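Local structure of hypothetical conserved protein TTC0263 (2PL2) at residues 100-104 and 127-133; 121-126 and 140-144; 154-159 and 172-176. The protein is of unknown function but belongs to the tetratricopeptide repeat (TPR) proteins, helical-hairpin scaffolds that in general mediate protein-protein contacts. All blocks are in the same frame, centred on the assembly; numbering follows the deposited sequence.

Contact 1: residues 100-104 and 127-133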
# COMPACT_ATOMS: atom_id res chain seq x y z
N LEU A 100 13.35 10.77 8.82
CA LEU A 100 12.75 11.90 8.13
C LEU A 100 13.81 12.94 7.87
O LEU A 100 13.84 13.59 6.82
CB LEU A 100 11.64 12.51 9.00
CG LEU A 100 10.16 12.44 8.58
CD1 LEU A 100 9.85 11.15 7.85
CD2 LEU A 100 9.30 12.60 9.84
N GLU A 101 14.70 13.09 8.85
CA GLU A 101 15.81 14.03 8.77
C GLU A 101 16.71 13.62 7.61
O GLU A 101 17.20 14.48 6.86
CB GLU A 101 16.60 14.01 10.08
CG GLU A 101 17.25 15.32 10.45
CD GLU A 101 16.27 16.30 11.05
OE1 GLU A 101 15.47 15.88 11.93
OE2 GLU A 101 16.29 17.49 10.65
N GLN A 102 16.90 12.31 7.45
CA GLN A 102 17.73 11.78 6.36
C GLN A 102 17.07 12.03 5.02
O GLN A 102 17.75 12.31 4.02
CB GLN A 102 17.96 10.27 6.52
CG GLN A 102 18.71 9.88 7.78
CD GLN A 102 19.19 8.43 7.75
OE1 GLN A 102 20.10 8.08 6.99
NE2 GLN A 102 18.57 7.58 8.56
N ALA A 103 15.74 11.92 5.00
CA ALA A 103 14.96 12.14 3.79
C ALA A 103 15.08 13.60 3.36
O ALA A 103 15.19 13.89 2.18
CB ALA A 103 13.49 11.77 4.02
N LEU A 104 15.08 14.51 4.33
CA LEU A 104 15.22 15.94 4.04
C LEU A 104 16.61 16.21 3.50
O LEU A 104 16.79 17.01 2.58
CB LEU A 104 15.05 16.78 5.30
CG LEU A 104 13.66 17.23 5.74
CD1 LEU A 104 13.82 18.26 6.85
CD2 LEU A 104 12.91 17.84 4.56
N VAL A 127 7.60 15.62 3.39
CA VAL A 127 8.52 15.30 4.48
C VAL A 127 8.41 16.33 5.60
O VAL A 127 8.43 15.97 6.78
CB VAL A 127 9.98 15.22 3.97
CG1 VAL A 127 10.94 15.05 5.16
CG2 VAL A 127 10.13 14.05 3.00
N TYR A 128 8.31 17.61 5.25
CA TYR A 128 8.16 18.64 6.27
C TYR A 128 6.87 18.45 7.05
O TYR A 128 6.81 18.71 8.25
CB TYR A 128 8.15 20.03 5.63
CG TYR A 128 9.51 20.57 5.30
CD1 TYR A 128 10.51 20.64 6.27
CD2 TYR A 128 9.79 21.05 4.03
CE1 TYR A 128 11.76 21.17 5.98
CE2 TYR A 128 11.04 21.58 3.73
CZ TYR A 128 12.02 21.64 4.71
OH TYR A 128 13.24 22.16 4.39
N ALA A 129 5.82 17.98 6.36
CA ALA A 129 4.54 17.74 7.01
C ALA A 129 4.68 16.63 8.05
O ALA A 129 4.26 16.78 9.20
CB ALA A 129 3.49 17.37 5.97
N LEU A 130 5.27 15.51 7.65
CA LEU A 130 5.47 14.39 8.57
C LEU A 130 6.28 14.87 9.77
O LEU A 130 6.17 14.31 10.86
CB LEU A 130 6.21 13.25 7.87
CG LEU A 130 5.42 12.65 6.69
CD1 LEU A 130 6.28 11.66 5.93
CD2 LEU A 130 4.16 11.97 7.22
N LEU A 131 7.08 15.91 9.55
CA LEU A 131 7.89 16.49 10.62
C LEU A 131 7.06 17.50 11.40
O LEU A 131 7.55 18.17 12.30
CB LEU A 131 9.12 17.21 10.04
CG LEU A 131 10.34 16.39 9.58
CD1 LEU A 131 11.24 17.28 8.74
CD2 LEU A 131 11.09 15.84 10.78
N GLY A 132 5.78 17.60 11.06
CA GLY A 132 4.93 18.55 11.74
C GLY A 132 5.38 19.97 11.45
O GLY A 132 5.17 20.88 12.25
N GLU A 133 6.01 20.16 10.30
CA GLU A 133 6.46 21.49 9.90
C GLU A 133 5.55 22.03 8.81
O GLU A 133 5.96 22.25 7.67
CB GLU A 133 7.90 21.45 9.41
CG GLU A 133 8.93 21.29 10.52
CD GLU A 133 10.34 21.34 10.00
OE1 GLU A 133 10.73 20.44 9.22
OE2 GLU A 133 11.07 22.30 10.36
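Leu104 is the main bump here, pushing its forked end into a hollow walled by Val127, Tyr128 and Leu131. The two methyls divide the work. Leu104 CD2 sits over one face of the Tyr128 ring, 3.9 Å from the ring centroid and 16° off the normal, a CH-pi contact displaced slightly toward the rim, and it also touches Val127 CG1 at 3.5 Å. Leu104 CD1 meets Leu131 CD1 tip to tip, 3.3 Å apart. Val127 answers with its own fork: with CG1 anti to the backbone N (chi1 174°) that methyl slides alongside Leu104, while CG2 turns to Ala103 CB at 4.2 Å.

One helical turn earlier, Leu100 fills a second hollow, between Leu130 and Leu131. Leu100 CD2 lies 3.7 Å from Leu130 CB, the two side chains crossing at about a right angle, and 3.8 Å from Leu131 CD2, where they run past each other in opposite directions. The surface that receives Leu100 and Leu104 ends in a Schellman motif, with Gly132 at positive phi; Glu133 then takes the N-cap position of the next helix and pairs its carboxylate with Lys136.

The contact thus joins helix 93-113 to the C-terminal end of helix 118-130, successive helices of a TPR-type array. Helix 73-88 closes one flank, Tyr87 touching both Leu100 and Leu130, and helix 134-147 packs against Tyr128 through Lys136, Ala137 and Ser140.

Contact 2: residues 121-126 and 140-144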
# COMPACT_ATOMS: atom_id res chain seq x y z
N HIS A 121 10.38 18.91 -4.73
CA HIS A 121 9.68 19.87 -3.89
C HIS A 121 8.40 19.26 -3.32
O HIS A 121 7.98 19.59 -2.21
CB HIS A 121 9.38 21.13 -4.72
CG HIS A 121 10.60 21.89 -5.10
ND1 HIS A 121 11.35 22.62 -4.19
CD2 HIS A 121 11.26 22.00 -6.28
CE1 HIS A 121 12.40 23.13 -4.79
NE2 HIS A 121 12.37 22.77 -6.07
N LEU A 122 7.80 18.34 -4.07
CA LEU A 122 6.61 17.66 -3.61
C LEU A 122 6.99 16.78 -2.43
O LEU A 122 6.36 16.84 -1.36
CB LEU A 122 6.02 16.79 -4.73
CG LEU A 122 4.89 15.85 -4.25
CD1 LEU A 122 3.82 16.67 -3.52
CD2 LEU A 122 4.30 15.07 -5.42
N GLN A 123 8.03 15.97 -2.62
CA GLN A 123 8.52 15.09 -1.57
C GLN A 123 9.01 15.89 -0.38
O GLN A 123 8.76 15.53 0.77
CB GLN A 123 9.67 14.22 -2.09
CG GLN A 123 9.29 12.79 -2.41
CD GLN A 123 8.66 12.07 -1.22
OE1 GLN A 123 9.21 12.08 -0.12
NE2 GLN A 123 7.51 11.45 -1.45
N ARG A 124 9.71 16.99 -0.64
CA ARG A 124 10.21 17.80 0.45
C ARG A 124 9.05 18.30 1.29
O ARG A 124 9.14 18.32 2.52
CB ARG A 124 11.03 18.98 -0.10
CG ARG A 124 11.89 19.67 0.95
CD ARG A 124 12.77 20.76 0.33
NE ARG A 124 11.98 21.87 -0.23
CZ ARG A 124 12.50 22.88 -0.91
NH1 ARG A 124 13.81 22.92 -1.13
NH2 ARG A 124 11.73 23.84 -1.39
N GLY A 125 7.96 18.69 0.64
CA GLY A 125 6.80 19.18 1.38
C GLY A 125 6.14 18.08 2.19
O GLY A 125 5.75 18.28 3.34
N LEU A 126 6.04 16.90 1.60
CA LEU A 126 5.45 15.75 2.27
C LEU A 126 6.29 15.37 3.48
O LEU A 126 5.77 14.88 4.49
CB LEU A 126 5.37 14.57 1.30
CG LEU A 126 4.53 13.35 1.71
CD1 LEU A 126 4.48 12.36 0.54
CD2 LEU A 126 5.12 12.69 2.95
N SER A 140 7.07 24.48 0.15
CA SER A 140 7.65 23.48 -0.74
C SER A 140 6.60 23.01 -1.73
O SER A 140 6.88 22.88 -2.93
CB SER A 140 8.17 22.29 0.05
OG SER A 140 8.89 22.72 1.19
N LEU A 141 5.40 22.74 -1.23
CA LEU A 141 4.32 22.29 -2.10
C LEU A 141 3.94 23.38 -3.09
O LEU A 141 3.76 23.11 -4.28
CB LEU A 141 3.12 21.85 -1.27
CG LEU A 141 3.37 20.56 -0.48
CD1 LEU A 141 2.08 20.07 0.16
CD2 LEU A 141 3.94 19.49 -1.40
N LYS A 142 3.82 24.61 -2.60
CA LYS A 142 3.49 25.72 -3.48
C LYS A 142 4.61 25.82 -4.49
O LYS A 142 4.38 26.06 -5.68
CB LYS A 142 3.36 27.02 -2.69
CG LYS A 142 2.10 27.04 -1.86
CD LYS A 142 1.74 28.40 -1.33
CE LYS A 142 0.38 28.34 -0.63
NZ LYS A 142 -0.07 29.64 -0.06
N GLN A 143 5.83 25.59 -4.02
CA GLN A 143 6.99 25.62 -4.90
C GLN A 143 6.78 24.55 -5.95
O GLN A 143 6.88 24.81 -7.15
CB GLN A 143 8.27 25.34 -4.09
CG GLN A 143 9.44 26.24 -4.42
CD GLN A 143 9.77 26.26 -5.90
OE1 GLN A 143 8.97 26.73 -6.72
NE2 GLN A 143 10.96 25.76 -6.25
N ALA A 144 6.46 23.34 -5.50
CA ALA A 144 6.22 22.21 -6.39
C ALA A 144 5.20 22.59 -7.45
O ALA A 144 5.43 22.39 -8.64
CB ALA A 144 5.70 21.01 -5.60
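Segments 121-126 and 140-144, on helices 118-130 and 134-147, pack as the antiparallel pair of a TPR-type helical hairpin, His121 against Ala144 at one end and Gly125 against Ser140 at the other. The segment axes approach to 7.6 Å and run 161° apart.

Close backbone packing comes first. Gly125 has no side chain, and Ser140 settles directly on it, Ser140 CB lying 3.6 Å from Gly125 CA. Leu141 CD2 comes within 4.0 Å of the same Gly125 CA. Ala144, a full turn along from Ser140, has its small methyl against His121 CB and the backbone N of Leu122.

The apolar contact lies on one flank. Leu122 sends CD1 to within 3.5 Å of Leu141 CD2, and its side chain also touches Glu152, Ile153 and Ala156 of helix 151-164.

Polar groups gather on another flank, where their clear bonds lead beyond the two segments. His121 NE2 is hydrogen-bonded to Pro115 O, Ser140 OG to Lys136 O, and Arg124 NH1 forms a salt bridge with Glu111. Within the contact, the bend of the Arg124 chain at chi3 (65°) sets NE 3.5 Å from Ser140 OG, which sits at the edge of the guanidinium, near its plane. Gln143, bent at chi2, puts NE2 of its amide over one face of the His121 ring, 3.2 Å above the ring plane and offset toward the rim, with the ring and amide planes turned 60° apart.

Contact 3: residues 154-159 and 172-176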
# COMPACT_ATOMS: atom_id res chain seq x y z
N ARG A 154 -2.01 19.30 -6.35
CA ARG A 154 -3.14 20.01 -5.74
C ARG A 154 -3.66 19.14 -4.58
O ARG A 154 -4.05 19.68 -3.54
CB ARG A 154 -4.30 20.24 -6.72
CG ARG A 154 -3.94 20.74 -8.12
CD ARG A 154 -3.29 22.12 -8.20
NE ARG A 154 -3.82 23.09 -7.25
CZ ARG A 154 -4.00 24.38 -7.51
NH1 ARG A 154 -3.72 24.88 -8.70
NH2 ARG A 154 -4.42 25.18 -6.54
N SER A 155 -3.64 17.82 -4.75
CA SER A 155 -4.10 16.88 -3.71
C SER A 155 -3.22 16.90 -2.46
O SER A 155 -3.71 16.86 -1.33
CB SER A 155 -4.14 15.45 -4.24
OG SER A 155 -4.65 15.42 -5.54
N ALA A 156 -1.90 16.92 -2.65
CA ALA A 156 -0.99 16.96 -1.50
C ALA A 156 -1.30 18.24 -0.73
O ALA A 156 -1.45 18.22 0.51
CB ALA A 156 0.45 16.96 -1.97
N LEU A 157 -1.38 19.35 -1.47
CA LEU A 157 -1.69 20.65 -0.89
C LEU A 157 -2.98 20.52 -0.07
O LEU A 157 -3.06 20.99 1.07
CB LEU A 157 -1.91 21.68 -1.99
CG LEU A 157 -1.00 22.91 -1.95
CD1 LEU A 157 -1.40 23.89 -3.08
CD2 LEU A 157 -1.11 23.59 -0.58
N ALA A 158 -3.98 19.88 -0.67
CA ALA A 158 -5.27 19.66 -0.01
C ALA A 158 -5.01 18.97 1.30
O ALA A 158 -5.45 19.43 2.36
CB ALA A 158 -6.17 18.79 -0.89
N GLU A 159 -4.30 17.84 1.21
CA GLU A 159 -3.93 17.04 2.37
C GLU A 159 -3.24 17.85 3.44
O GLU A 159 -3.56 17.71 4.61
CB GLU A 159 -3.02 15.88 1.94
CG GLU A 159 -3.79 14.65 1.52
CD GLU A 159 -4.61 14.09 2.66
OE1 GLU A 159 -4.00 13.66 3.66
OE2 GLU A 159 -5.85 14.08 2.56
N ALA A 172 -11.09 23.61 -1.64
CA ALA A 172 -10.82 24.41 -2.84
C ALA A 172 -9.77 23.78 -3.73
O ALA A 172 -9.87 23.85 -4.96
CB ALA A 172 -10.39 25.83 -2.44
N GLN A 173 -8.76 23.17 -3.12
CA GLN A 173 -7.70 22.52 -3.89
C GLN A 173 -8.19 21.24 -4.57
O GLN A 173 -7.72 20.89 -5.67
CB GLN A 173 -6.49 22.23 -3.00
CG GLN A 173 -5.69 23.49 -2.60
CD GLN A 173 -4.97 24.09 -3.78
OE1 GLN A 173 -4.84 23.47 -4.83
NE2 GLN A 173 -4.48 25.31 -3.62
N TYR A 174 -9.13 20.53 -3.93
CA TYR A 174 -9.66 19.31 -4.54
C TYR A 174 -10.53 19.71 -5.74
O TYR A 174 -10.45 19.10 -6.82
CB TYR A 174 -10.50 18.51 -3.53
CG TYR A 174 -9.69 17.70 -2.53
CD1 TYR A 174 -8.75 16.78 -2.95
CD2 TYR A 174 -9.92 17.81 -1.16
CE1 TYR A 174 -8.05 15.99 -2.05
CE2 TYR A 174 -9.23 17.03 -0.25
CZ TYR A 174 -8.30 16.11 -0.70
OH TYR A 174 -7.59 15.32 0.18
N ALA A 175 -11.35 20.74 -5.55
CA ALA A 175 -12.24 21.24 -6.61
C ALA A 175 -11.41 21.60 -7.84
O ALA A 175 -11.82 21.33 -8.98
CB ALA A 175 -13.02 22.45 -6.11
N LYS A 176 -10.25 22.20 -7.62
CA LYS A 176 -9.37 22.56 -8.73
C LYS A 176 -8.77 21.29 -9.35
O LYS A 176 -8.81 21.09 -10.57
CB LYS A 176 -8.24 23.46 -8.26
CG LYS A 176 -7.36 23.96 -9.40
CD LYS A 176 -8.19 24.75 -10.41
CE LYS A 176 -7.49 24.89 -11.75
NZ LYS A 176 -6.24 25.71 -11.66
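Bends at chi2 in both Arg154 (-63°) and Gln173 (-69°) fold the two side chains back so that they meet, crossing at about a right angle. Gln173 OE1 enters at the guanidinium edge and accepts two hydrogen bonds, from Arg154 NE at 2.7 Å and from Arg154 NH2 at 2.5 Å. The latter is shorter than normal and its exact length doubtful. Both are well off straight; the NE donor lies in the carbonyl plane of the amide. Lys176 CG covers one face of the guanidinium, 3.8 Å above its centre. Two positive ends come near here, Arg154 NH1 and Lys176 NZ being 4.0 Å apart, and the salt bridge from Arg154 NH1 to Asp149 probably offsets some of the repulsion.

Around this arginine-glutamine pair the helices form a TPR-like antiparallel hairpin, 154-159 against 172-176, with axes 8.3 Å apart. Deeper in, Ala158 CB stands over the centre of the Tyr174 ring in a CH-pi contact, 3.5 Å from the centroid. The ring is also touched by Arg190, Tyr191 and Ala194 of helix 185-195. Past the hydroxyl of Tyr174, Glu159 OE2 makes a salt bridge with Arg20 of the second subunit, which also packs on Tyr174.

Going from the N terminus, helix 93-113 supplies the first half of contact 1, and the chain returns to it along helix 118-130, closing a loop of 22 residues. Before that loop is complete, contact 2 has opened at 121-126 on the same helix; it closes on 140-144, so the two contacts cross. They touch where Tyr128 CD2 lies 3.4 Å from Ser140 OG. Contact 3 follows in series, closing a 12-residue loop between helices 151-164 and 167-180. Its first helix directly succeeds helix 134-147, and Leu122 and Leu141 of contact 2 reach Ala156. Contacts 1 and 3 do not touch; contact 2 bridges them, giving five consecutive helices one continuous chain of packing.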